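Local structure of MSM0271 protein (5SUH) at residues 32-37 / 176-181; 37-42 / 67-72; 87-92 / 117-122. The protein forms part of the protein shell of the RMM bacterial microcompartment, as a trimer that assembles into a double ring, and may thereby influence transport across the shell. One frame throughout, in Å; residues are numbered along the deposited sequence.

Contact 1: residues 32-37 / 176-181; sequences QIRVYL and MTPALF
Val35 meets three residues of 176-181 at the junction between the two circularly permuted BMC domains, a worked example of how one branched side chain can join tandem domains. Its CG2 reaches Pro178 CB at 3.6 Å and Leu180 CB at 4.1 Å, and the same methyl lies over one face of the Phe181 ring, displaced toward the rim. This CH-pi contact places Val35 CG2 4.2 Å from the ring centroid, only 19° off the normal. With CG1 of Val35 anti to the backbone N (chi1 179°), the second methyl comes over the same ring near CE1, while Leu37 CD1 arrives at the ring edge. Pro178 is also flanked by Arg34, whose guanidinium has Pro178 CG over one face. Bends at chi2 and chi3 carry the arginine end toward the 176-181 segment. Farther out, Glu71 organises both sides: Arg34 and Val35 form a classic beta bulge opposite it, its OE2 makes a salt bridge to Arg34 NE, and its OE1 accepts a hydrogen bond from Leu180 N. One water joins the segments, lying in the guanidinium plane and accepting from Arg34 NH2 at 2.8 Å and from Ala179 N at 3.1 Å.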
ATOM      1  N   GLN A  32      -8.572  14.645  28.054  1.00 69.38           N
ATOM      2  CA  GLN A  32      -7.553  14.068  28.929  1.00 70.80           C
ATOM      3  C   GLN A  32      -6.171  13.932  28.297  1.00 70.75           C
ATOM      4  O   GLN A  32      -6.005  13.346  27.231  1.00 72.93           O
ATOM      5  CB  GLN A  32      -7.963  12.698  29.458  1.00 78.69           C
ATOM      6  CG  GLN A  32      -6.897  12.188  30.436  1.00110.38           C
ATOM      7  CD  GLN A  32      -6.935  10.701  30.697  1.00127.81           C
ATOM      8  OE1 GLN A  32      -8.001  10.082  30.696  1.00139.91           O
ATOM      9  NE2 GLN A  32      -5.762  10.116  30.939  1.00119.12           N
ATOM     10  N   ILE A  33      -5.175  14.460  28.993  1.00 65.09           N
ATOM     11  CA  ILE A  33      -3.808  14.335  28.551  1.00 62.58           C
ATOM     12  C   ILE A  33      -3.127  13.061  29.066  1.00 57.08           C
ATOM     13  O   ILE A  33      -3.014  12.836  30.263  1.00 58.97           O
ATOM     14  CB  ILE A  33      -3.020  15.572  28.956  1.00 71.63           C
ATOM     15  CG1 ILE A  33      -3.434  16.705  28.002  1.00 78.22           C
ATOM     16  CG2 ILE A  33      -1.532  15.304  28.845  1.00 72.97           C
ATOM     17  CD1 ILE A  33      -2.585  17.939  28.071  1.00 83.97           C
ATOM     18  N   ARG A  34      -2.710  12.221  28.127  1.00 51.49           N
ATOM     19  CA  ARG A  34      -2.054  10.953  28.420  1.00 55.15           C
ATOM     20  C   ARG A  34      -0.550  11.175  28.496  1.00 59.18           C
ATOM     21  O   ARG A  34       0.113  10.701  29.420  1.00 51.84           O
ATOM     22  CB  ARG A  34      -2.324   9.937  27.307  1.00 57.77           C
ATOM     23  CG  ARG A  34      -3.771   9.722  26.996  1.00 64.75           C
ATOM     24  CD  ARG A  34      -4.175   8.304  27.095  1.00 66.56           C
ATOM     25  NE  ARG A  34      -3.235   7.378  26.484  1.00 56.59           N
ATOM     26  CZ  ARG A  34      -3.231   6.080  26.786  1.00 61.03           C
ATOM     27  NH1 ARG A  34      -4.109   5.608  27.669  1.00 56.83           N
ATOM     28  NH2 ARG A  34      -2.339   5.265  26.253  1.00 67.64           N
ATOM     29  N   VAL A  35      -0.034  11.922  27.514  1.00 44.68           N
ATOM     30  CA  VAL A  35       1.381  12.277  27.443  1.00 46.05           C
ATOM     31  C   VAL A  35       1.535  13.773  27.126  1.00 54.32           C
ATOM     32  O   VAL A  35       0.856  14.278  26.236  1.00 44.96           O
ATOM     33  CB  VAL A  35       2.121  11.472  26.352  1.00 47.53           C
ATOM     34  CG1 VAL A  35       3.583  11.894  26.289  1.00 54.26           C
ATOM     35  CG2 VAL A  35       2.020  10.011  26.604  1.00 42.42           C
ATOM     36  N   TYR A  36       2.398  14.476  27.868  1.00 51.45           N
ATOM     37  CA  TYR A  36       2.731  15.888  27.589  1.00 48.94           C
ATOM     38  C   TYR A  36       4.212  16.130  27.887  1.00 53.35           C
ATOM     39  O   TYR A  36       4.602  16.191  29.057  1.00 71.81           O
ATOM     40  CB  TYR A  36       1.864  16.854  28.431  1.00 49.69           C
ATOM     41  CG  TYR A  36       2.214  18.336  28.279  1.00 52.02           C
ATOM     42  CD1 TYR A  36       3.163  18.951  29.110  1.00 53.95           C
ATOM     43  CD2 TYR A  36       1.595  19.119  27.312  1.00 55.08           C
ATOM     44  CE1 TYR A  36       3.495  20.297  28.955  1.00 53.72           C
ATOM     45  CE2 TYR A  36       1.914  20.470  27.158  1.00 56.92           C
ATOM     46  CZ  TYR A  36       2.854  21.049  27.972  1.00 54.43           C
ATOM     47  OH  TYR A  36       3.137  22.378  27.794  1.00 55.25           O
ATOM     48  N   LEU A  37       5.024  16.315  26.855  1.00 53.70           N
ATOM     49  CA  LEU A  37       6.468  16.384  27.061  1.00 58.22           C
ATOM     50  C   LEU A  37       7.255  17.276  26.119  1.00 59.11           C
ATOM     51  O   LEU A  37       7.096  17.209  24.894  1.00 63.19           O
ATOM     52  CB  LEU A  37       7.078  14.986  26.963  1.00 72.95           C
ATOM     53  CG  LEU A  37       7.599  14.370  28.265  1.00 83.88           C
ATOM     54  CD1 LEU A  37       8.584  13.266  27.935  1.00 79.52           C
ATOM     55  CD2 LEU A  37       8.223  15.411  29.213  1.00 80.35           C
ATOM     56  N   MET A 176       6.987   0.155  26.399  1.00 47.68           N
ATOM     57  CA  MET A 176       6.370   1.013  27.426  1.00 48.85           C
ATOM     58  C   MET A 176       4.958   1.452  27.045  1.00 52.78           C
ATOM     59  O   MET A 176       4.548   1.325  25.875  1.00 51.69           O
ATOM     60  CB  MET A 176       7.218   2.257  27.639  1.00 44.49           C
ATOM     61  CG  MET A 176       7.281   3.075  26.331  1.00 48.26           C
ATOM     62  SD  MET A 176       8.864   3.827  26.071  1.00 99.49           S
ATOM     63  CE  MET A 176       9.837   2.406  25.587  1.00 89.39           C
ATOM     64  N   THR A 177       4.234   2.007  28.015  1.00 47.42           N
ATOM     65  CA  THR A 177       2.946   2.613  27.716  1.00 43.33           C
ATOM     66  C   THR A 177       2.655   3.780  28.695  1.00 52.13           C
ATOM     67  O   THR A 177       3.020   3.711  29.870  1.00 43.82           O
ATOM     68  CB  THR A 177       1.792   1.566  27.711  1.00 43.65           C
ATOM     69  OG1 THR A 177       0.627   2.184  27.176  1.00 55.19           O
ATOM     70  CG2 THR A 177       1.473   0.981  29.117  1.00 44.95           C
ATOM     71  N   PRO A 178       2.041   4.884  28.201  1.00 53.76           N
ATOM     72  CA  PRO A 178       1.599   5.193  26.823  1.00 47.88           C
ATOM     73  C   PRO A 178       2.715   5.208  25.768  1.00 50.93           C
ATOM     74  O   PRO A 178       3.865   5.531  26.046  1.00 46.86           O
ATOM     75  CB  PRO A 178       0.989   6.605  26.940  1.00 45.21           C
ATOM     76  CG  PRO A 178       0.730   6.812  28.393  1.00 48.30           C
ATOM     77  CD  PRO A 178       1.776   6.001  29.129  1.00 44.11           C
ATOM     78  N   ALA A 179       2.328   4.886  24.543  1.00 46.64           N
ATOM     79  CA  ALA A 179       3.238   4.678  23.437  1.00 41.70           C
ATOM     80  C   ALA A 179       4.134   5.874  23.114  1.00 49.91           C
ATOM     81  O   ALA A 179       5.263   5.686  22.654  1.00 51.41           O
ATOM     82  CB  ALA A 179       2.431   4.280  22.176  1.00 40.38           C
ATOM     83  N   LEU A 180       3.644   7.094  23.330  1.00 43.04           N
ATOM     84  CA  LEU A 180       4.368   8.244  22.811  1.00 47.12           C
ATOM     85  C   LEU A 180       5.666   8.487  23.605  1.00 54.65           C
ATOM     86  O   LEU A 180       6.593   9.149  23.101  1.00 47.82           O
ATOM     87  CB  LEU A 180       3.496   9.497  22.814  1.00 47.74           C
ATOM     88  CG  LEU A 180       3.991  10.663  21.934  1.00 49.53           C
ATOM     89  CD1 LEU A 180       4.346  10.162  20.540  1.00 45.22           C
ATOM     90  CD2 LEU A 180       2.991  11.797  21.833  1.00 48.04           C
ATOM     91  N   PHE A 181       5.782   7.867  24.782  1.00 40.02           N
ATOM     92  CA  PHE A 181       7.007   8.011  25.588  1.00 46.39           C
ATOM     93  C   PHE A 181       8.202   7.367  24.899  1.00 49.67           C
ATOM     94  O   PHE A 181       9.352   7.594  25.285  1.00 54.84           O
ATOM     95  CB  PHE A 181       6.848   7.394  26.971  1.00 43.45           C
ATOM     96  CG  PHE A 181       6.113   8.265  27.947  1.00 52.06           C
ATOM     97  CD1 PHE A 181       6.527   9.565  28.202  1.00 54.10           C
ATOM     98  CD2 PHE A 181       4.977   7.792  28.592  1.00 56.40           C
ATOM     99  CE1 PHE A 181       5.846  10.368  29.121  1.00 45.83           C
ATOM    100  CE2 PHE A 181       4.289   8.589  29.495  1.00 58.54           C
ATOM    101  CZ  PHE A 181       4.729   9.881  29.757  1.00 50.30           C
TER
HETATM  102  O   HOH W   1      -0.694   4.733  24.087  1.00 40.61           O

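Contact 2: residues 37-42 / 67-72; sequences LLVEDL and ALIVEV
Leu38 lies obliquely across Leu68 with their CD1 methyls in contact, on one face of an antiparallel sheet in the first BMC domain. These leucines form a non-hydrogen-bonded pair between strands 32-39 and 66-73, and helix 113-127 covers them: Leu113 packs on Leu38, and Val116 and Ile123 on Leu68. On the other face sit the side chains of the hydrogen-bonded pairs, Leu37 with Ile69 and Val39 with Ala67. Ile69 CG1 stands between its own backbone N and carbonyl carbon (chi1 58°), which brings CG1 to Leu37 CB at 3.6 Å; CD1, one bond further, lies 4.1 Å from Val39 CG2. Beyond the strand end, Leu42 CD1 closes over Ala67 CB at 4.4 Å. Helix 182-192 of the second domain borders this face, with Val184 on Leu37, Ala183 on Ile69 and Asn187 on Val39, so each face is packed by a helix of a different domain. Four backbone bonds hold the register, and they are not identical. In the Leu37-Ile69 pair both donors lie in the carbonyl planes, and Ile69 N to Leu37 O is nearly straight at 172°. In the neighbouring pair, Val39 N approaches Ala67 O at 2.9 Å, tilted 23° from the carbonyl plane.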
ATOM      1  N   LEU A  37       5.024  16.315  26.855  1.00 53.70           N
ATOM      2  CA  LEU A  37       6.468  16.384  27.061  1.00 58.22           C
ATOM      3  C   LEU A  37       7.255  17.276  26.119  1.00 59.11           C
ATOM      4  O   LEU A  37       7.096  17.209  24.894  1.00 63.19           O
ATOM      5  CB  LEU A  37       7.078  14.986  26.963  1.00 72.95           C
ATOM      6  CG  LEU A  37       7.599  14.370  28.265  1.00 83.88           C
ATOM      7  CD1 LEU A  37       8.584  13.266  27.935  1.00 79.52           C
ATOM      8  CD2 LEU A  37       8.223  15.411  29.213  1.00 80.35           C
ATOM      9  N   LEU A  38       8.131  18.088  26.711  1.00 63.13           N
ATOM     10  CA  LEU A  38       9.208  18.758  25.979  1.00 62.67           C
ATOM     11  C   LEU A  38      10.398  17.861  25.785  1.00 61.30           C
ATOM     12  O   LEU A  38      11.030  17.421  26.738  1.00 74.54           O
ATOM     13  CB  LEU A  38       9.682  20.024  26.675  1.00 65.96           C
ATOM     14  CG  LEU A  38       9.198  21.333  26.077  1.00 73.05           C
ATOM     15  CD1 LEU A  38       7.714  21.435  26.160  1.00 85.26           C
ATOM     16  CD2 LEU A  38       9.817  22.431  26.898  1.00 78.74           C
ATOM     17  N   VAL A  39      10.694  17.617  24.518  1.00 58.75           N
ATOM     18  CA  VAL A  39      11.880  16.906  24.098  1.00 50.86           C
ATOM     19  C   VAL A  39      12.893  17.910  23.585  1.00 52.30           C
ATOM     20  O   VAL A  39      12.768  18.420  22.481  1.00 57.52           O
ATOM     21  CB  VAL A  39      11.549  15.890  23.020  1.00 50.46           C
ATOM     22  CG1 VAL A  39      12.790  15.182  22.584  1.00 39.79           C
ATOM     23  CG2 VAL A  39      10.458  14.916  23.529  1.00 45.70           C
ATOM     24  N   GLU A  40      13.917  18.176  24.390  1.00 57.89           N
ATOM     25  CA  GLU A  40      14.834  19.268  24.108  1.00 55.08           C
ATOM     26  C   GLU A  40      16.078  18.752  23.358  1.00 60.60           C
ATOM     27  O   GLU A  40      16.527  17.620  23.582  1.00 59.35           O
ATOM     28  CB  GLU A  40      15.178  19.959  25.440  1.00 54.04           C
ATOM     29  CG  GLU A  40      16.244  21.055  25.419  1.00 82.54           C
ATOM     30  CD  GLU A  40      16.550  21.616  26.825  1.00 88.03           C
ATOM     31  OE1 GLU A  40      15.836  21.257  27.787  1.00 87.20           O
ATOM     32  OE2 GLU A  40      17.513  22.401  26.968  1.00 88.98           O
ATOM     33  N   ASP A  41      16.565  19.554  22.405  1.00 57.13           N
ATOM     34  CA  ASP A  41      17.757  19.239  21.598  1.00 49.63           C
ATOM     35  C   ASP A  41      17.705  17.872  20.852  1.00 57.10           C
ATOM     36  O   ASP A  41      18.302  16.901  21.316  1.00 59.08           O
ATOM     37  CB  ASP A  41      19.012  19.309  22.491  1.00 55.38           C
ATOM     38  CG  ASP A  41      20.318  19.183  21.690  1.00 75.87           C
ATOM     39  OD1 ASP A  41      20.366  19.665  20.539  1.00 74.82           O
ATOM     40  OD2 ASP A  41      21.288  18.567  22.194  1.00 83.40           O
ATOM     41  N   LEU A  42      17.030  17.795  19.699  1.00 55.32           N
ATOM     42  CA  LEU A  42      16.903  16.514  18.955  1.00 61.90           C
ATOM     43  C   LEU A  42      18.229  15.954  18.404  1.00 59.42           C
ATOM     44  O   LEU A  42      18.988  16.666  17.747  1.00 57.20           O
ATOM     45  CB  LEU A  42      15.900  16.654  17.795  1.00 51.23           C
ATOM     46  CG  LEU A  42      14.439  16.851  18.230  1.00 49.98           C
ATOM     47  CD1 LEU A  42      13.575  17.161  17.038  1.00 40.08           C
ATOM     48  CD2 LEU A  42      13.907  15.628  18.969  1.00 44.73           C
ATOM     49  N   ALA A  67      11.186  19.870  20.370  1.00 47.18           N
ATOM     50  CA  ALA A  67       9.838  19.357  20.094  1.00 50.78           C
ATOM     51  C   ALA A  67       8.899  19.279  21.299  1.00 56.95           C
ATOM     52  O   ALA A  67       9.333  19.113  22.452  1.00 56.10           O
ATOM     53  CB  ALA A  67       9.939  17.978  19.463  1.00 43.30           C
ATOM     54  N   LEU A  68       7.603  19.420  21.018  1.00 48.15           N
ATOM     55  CA  LEU A  68       6.567  19.136  22.003  1.00 47.43           C
ATOM     56  C   LEU A  68       5.762  17.932  21.536  1.00 52.33           C
ATOM     57  O   LEU A  68       5.274  17.931  20.397  1.00 49.83           O
ATOM     58  CB  LEU A  68       5.638  20.333  22.198  1.00 48.69           C
ATOM     59  CG  LEU A  68       4.498  20.022  23.173  1.00 56.20           C
ATOM     60  CD1 LEU A  68       5.024  19.943  24.621  1.00 42.43           C
ATOM     61  CD2 LEU A  68       3.383  21.028  23.050  1.00 52.20           C
ATOM     62  N   ILE A  69       5.627  16.911  22.386  1.00 51.92           N
ATOM     63  CA  ILE A  69       4.852  15.717  22.021  1.00 43.64           C
ATOM     64  C   ILE A  69       3.642  15.571  22.937  1.00 56.67           C
ATOM     65  O   ILE A  69       3.763  15.687  24.164  1.00 56.41           O
ATOM     66  CB  ILE A  69       5.671  14.419  22.093  1.00 53.26           C
ATOM     67  CG1 ILE A  69       6.254  14.196  23.510  1.00 72.58           C
ATOM     68  CG2 ILE A  69       6.762  14.432  21.040  1.00 42.83           C
ATOM     69  CD1 ILE A  69       6.899  12.811  23.742  1.00 62.41           C
ATOM     70  N   VAL A  70       2.465  15.359  22.345  1.00 57.81           N
ATOM     71  CA  VAL A  70       1.237  15.233  23.129  1.00 45.79           C
ATOM     72  C   VAL A  70       0.381  14.047  22.656  1.00 51.12           C
ATOM     73  O   VAL A  70       0.101  13.900  21.446  1.00 54.24           O
ATOM     74  CB  VAL A  70       0.390  16.535  23.060  1.00 52.25           C
ATOM     75  CG1 VAL A  70      -0.891  16.394  23.870  1.00 44.94           C
ATOM     76  CG2 VAL A  70       1.205  17.767  23.501  1.00 42.99           C
ATOM     77  N   GLU A  71      -0.033  13.214  23.608  1.00 46.18           N
ATOM     78  CA  GLU A  71      -1.006  12.135  23.366  1.00 51.37           C
ATOM     79  C   GLU A  71      -2.281  12.393  24.205  1.00 48.96           C
ATOM     80  O   GLU A  71      -2.182  12.733  25.377  1.00 50.90           O
ATOM     81  CB  GLU A  71      -0.386  10.747  23.699  1.00 42.83           C
ATOM     82  CG  GLU A  71      -1.285   9.560  23.371  1.00 48.91           C
ATOM     83  CD  GLU A  71      -0.670   8.185  23.659  1.00 59.92           C
ATOM     84  OE1 GLU A  71       0.535   7.959  23.382  1.00 64.24           O
ATOM     85  OE2 GLU A  71      -1.430   7.303  24.125  1.00 52.92           O
ATOM     86  N   VAL A  72      -3.469  12.283  23.605  1.00 54.47           N
ATOM     87  CA  VAL A  72      -4.718  12.593  24.329  1.00 53.59           C
ATOM     88  C   VAL A  72      -5.857  11.598  24.129  1.00 57.61           C
ATOM     89  O   VAL A  72      -5.844  10.766  23.223  1.00 50.92           O
ATOM     90  CB  VAL A  72      -5.338  13.949  23.934  1.00 50.92           C
ATOM     91  CG1 VAL A  72      -4.298  15.046  24.042  1.00 46.68           C
ATOM     92  CG2 VAL A  72      -5.970  13.864  22.533  1.00 47.45           C
TER

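Contact 3: residues 87-92 / 117-122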
ATOM      1  N   ARG A  87      -2.137  28.541  16.598  1.00 54.28           N
ATOM      2  CA  ARG A  87      -2.634  29.904  16.555  1.00 63.47           C
ATOM      3  C   ARG A  87      -2.023  30.793  17.641  1.00 67.49           C
ATOM      4  O   ARG A  87      -1.976  32.015  17.486  1.00 75.36           O
ATOM      5  CB  ARG A  87      -4.161  29.896  16.695  1.00 70.62           C
ATOM      6  CG  ARG A  87      -4.821  31.177  16.244  1.00 78.08           C
ATOM      7  CD  ARG A  87      -6.315  31.099  16.400  1.00 93.09           C
ATOM      8  NE  ARG A  87      -6.938  30.105  15.536  1.00 98.55           N
ATOM      9  CZ  ARG A  87      -7.203  30.286  14.246  1.00 94.28           C
ATOM     10  NH1 ARG A  87      -7.789  29.312  13.566  1.00 92.10           N
ATOM     11  NH2 ARG A  87      -6.864  31.420  13.636  1.00 87.14           N
ATOM     12  N   ALA A  88      -1.461  30.175  18.679  1.00 60.28           N
ATOM     13  CA  ALA A  88      -0.737  30.899  19.722  1.00 52.90           C
ATOM     14  C   ALA A  88       0.673  31.283  19.292  1.00 67.56           C
ATOM     15  O   ALA A  88       1.145  32.380  19.591  1.00 70.05           O
ATOM     16  CB  ALA A  88      -0.674  30.063  20.977  1.00 52.44           C
ATOM     17  N   VAL A  89       1.359  30.335  18.648  1.00 70.71           N
ATOM     18  CA  VAL A  89       2.721  30.528  18.166  1.00 64.30           C
ATOM     19  C   VAL A  89       2.861  30.086  16.704  1.00 63.60           C
ATOM     20  O   VAL A  89       3.204  28.939  16.432  1.00 71.06           O
ATOM     21  CB  VAL A  89       3.731  29.753  19.031  1.00 65.69           C
ATOM     22  CG1 VAL A  89       5.157  30.221  18.726  1.00 64.70           C
ATOM     23  CG2 VAL A  89       3.399  29.916  20.528  1.00 62.79           C
ATOM     24  N   PRO A  90       2.596  30.993  15.757  1.00 70.08           N
ATOM     25  CA  PRO A  90       2.618  30.683  14.316  1.00 72.93           C
ATOM     26  C   PRO A  90       3.960  30.120  13.798  1.00 74.41           C
ATOM     27  O   PRO A  90       3.976  29.484  12.741  1.00 77.36           O
ATOM     28  CB  PRO A  90       2.279  32.034  13.663  1.00 69.66           C
ATOM     29  CG  PRO A  90       1.529  32.791  14.719  1.00 69.68           C
ATOM     30  CD  PRO A  90       2.160  32.377  16.019  1.00 77.16           C
ATOM     31  N   GLY A  91       5.055  30.376  14.512  1.00 70.83           N
ATOM     32  CA  GLY A  91       6.375  29.882  14.150  1.00 59.12           C
ATOM     33  C   GLY A  91       6.697  28.406  14.426  1.00 66.50           C
ATOM     34  O   GLY A  91       7.794  27.938  14.095  1.00 75.27           O
ATOM     35  N   VAL A  92       5.788  27.657  15.053  1.00 55.54           N
ATOM     36  CA  VAL A  92       6.045  26.229  15.244  1.00 51.83           C
ATOM     37  C   VAL A  92       5.450  25.468  14.052  1.00 57.23           C
ATOM     38  O   VAL A  92       4.560  25.970  13.368  1.00 66.10           O
ATOM     39  CB  VAL A  92       5.469  25.678  16.604  1.00 58.32           C
ATOM     40  CG1 VAL A  92       6.044  26.454  17.807  1.00 44.10           C
ATOM     41  CG2 VAL A  92       3.942  25.697  16.636  1.00 53.22           C
ATOM     42  N   ARG A 117       7.709  25.736  24.084  1.00 54.30           N
ATOM     43  CA  ARG A 117       7.220  25.951  25.442  1.00 55.84           C
ATOM     44  C   ARG A 117       5.907  26.734  25.480  1.00 51.60           C
ATOM     45  O   ARG A 117       4.938  26.298  26.103  1.00 56.98           O
ATOM     46  CB  ARG A 117       8.303  26.688  26.234  1.00 66.09           C
ATOM     47  CG  ARG A 117       8.190  26.713  27.736  1.00 81.43           C
ATOM     48  CD  ARG A 117       9.388  27.488  28.308  1.00 92.24           C
ATOM     49  NE  ARG A 117      10.482  26.577  28.677  1.00 95.78           N
ATOM     50  CZ  ARG A 117      11.767  26.766  28.352  1.00 91.77           C
ATOM     51  NH1 ARG A 117      12.119  27.846  27.655  1.00 92.90           N
ATOM     52  NH2 ARG A 117      12.707  25.885  28.718  1.00 70.09           N
ATOM     53  N   ARG A 118       5.865  27.868  24.791  1.00 58.47           N
ATOM     54  CA  ARG A 118       4.681  28.733  24.832  1.00 60.49           C
ATOM     55  C   ARG A 118       3.482  28.065  24.131  1.00 62.50           C
ATOM     56  O   ARG A 118       2.335  28.200  24.565  1.00 61.21           O
ATOM     57  CB  ARG A 118       4.981  30.099  24.185  1.00 51.54           C
ATOM     58  CG  ARG A 118       5.585  31.058  25.185  1.00 52.13           C
ATOM     59  CD  ARG A 118       5.932  32.433  24.638  1.00 75.09           C
ATOM     60  NE  ARG A 118       6.639  32.494  23.360  1.00 86.02           N
ATOM     61  CZ  ARG A 118       6.092  32.911  22.223  1.00 78.46           C
ATOM     62  NH1 ARG A 118       4.814  33.268  22.183  1.00 72.13           N
ATOM     63  NH2 ARG A 118       6.826  32.959  21.121  1.00 80.52           N
ATOM     64  N   ALA A 119       3.752  27.308  23.070  1.00 58.10           N
ATOM     65  CA  ALA A 119       2.673  26.610  22.401  1.00 58.24           C
ATOM     66  C   ALA A 119       2.115  25.529  23.325  1.00 65.34           C
ATOM     67  O   ALA A 119       0.894  25.284  23.335  1.00 61.93           O
ATOM     68  CB  ALA A 119       3.137  26.031  21.086  1.00 45.05           C
ATOM     69  N   GLY A 120       3.001  24.907  24.109  1.00 58.11           N
ATOM     70  CA  GLY A 120       2.596  23.898  25.076  1.00 50.29           C
ATOM     71  C   GLY A 120       1.668  24.474  26.131  1.00 66.90           C
ATOM     72  O   GLY A 120       0.676  23.845  26.534  1.00 75.66           O
ATOM     73  N   GLU A 121       1.978  25.686  26.571  1.00 66.40           N
ATOM     74  CA  GLU A 121       1.166  26.367  27.569  1.00 68.05           C
ATOM     75  C   GLU A 121      -0.233  26.742  27.016  1.00 67.27           C
ATOM     76  O   GLU A 121      -1.232  26.669  27.736  1.00 74.44           O
ATOM     77  CB  GLU A 121       1.926  27.585  28.092  1.00 69.10           C
ATOM     78  CG  GLU A 121       3.152  27.198  28.909  1.00 83.15           C
ATOM     79  CD  GLU A 121       4.138  28.349  29.122  1.00107.60           C
ATOM     80  OE1 GLU A 121       4.023  29.395  28.441  1.00114.92           O
ATOM     81  OE2 GLU A 121       5.056  28.193  29.956  1.00113.24           O
ATOM     82  N   ALA A 122      -0.317  27.124  25.748  1.00 60.93           N
ATOM     83  CA  ALA A 122      -1.622  27.431  25.154  1.00 60.28           C
ATOM     84  C   ALA A 122      -2.541  26.212  25.176  1.00 58.95           C
ATOM     85  O   ALA A 122      -3.751  26.323  25.385  1.00 66.06           O
ATOM     86  CB  ALA A 122      -1.457  27.936  23.710  1.00 49.27           C
TER
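Val89 has the most surface buried here, packed against Ala119 and Arg118 where helix 113-127 lies beside the end of helix 78-88 in the first BMC domain; it illustrates how a valine at a helix-to-turn transition can dock on a neighbouring helix. Its CG2 sits against the helix backbone, 3.7 Å from Ala119 N, and reaches the Ala119 methyl CB at 3.9 Å. At Ala119 the valine thus reaches the helix main chain, and the alanine also takes Val92 CG1 at its CB. Arg118, by contrast, meets Val89 with its long side chain, which crosses the valine at about a right angle. Turned by a bend at chi3 (-46°), the guanidinium presents one face to Val89 CG2, while NH2 comes 4.0 Å from Val89 CG1. Arg118 NE is engaged in a salt bridge with Asp114, so the contact with Val89 is made by a group already tied to its own helix. A type I turn from Val89 to Val92, with Val92 N hydrogen-bonded to Val89 O, brings the chain toward the next strand; there Val92 O accepts a hydrogen bond from Gln151 of a neighbouring subunit. At the other end of the contact, two methyls abut, Ala88 CB and Ala122 CB, 3.6 Å apart.

Taken together, the three contacts show how chemistry follows place in a tandem-domain shell protein. Contact 2 is buried and is the one with direct hydrogen bonds between its segments; contact 1, partly buried, joins different domains by apolar packing and a bridging water; contact 3 is more peripheral, about 20 Å between its centre and that of the chain, and alone of the three has another subunit within reach. Contacts 1 and 2 share Leu37 and strand 32-39, and Glu71 of 67-72 ties contact 2 to contact 1 by its backbone bonds to the bulge and by its carboxylate. Contact 3 joins them from the helical layer: Tyr36 OH lies 3.1 Å from Gly120 O, a probable hydrogen bond, and Leu68 packs on the same glycine.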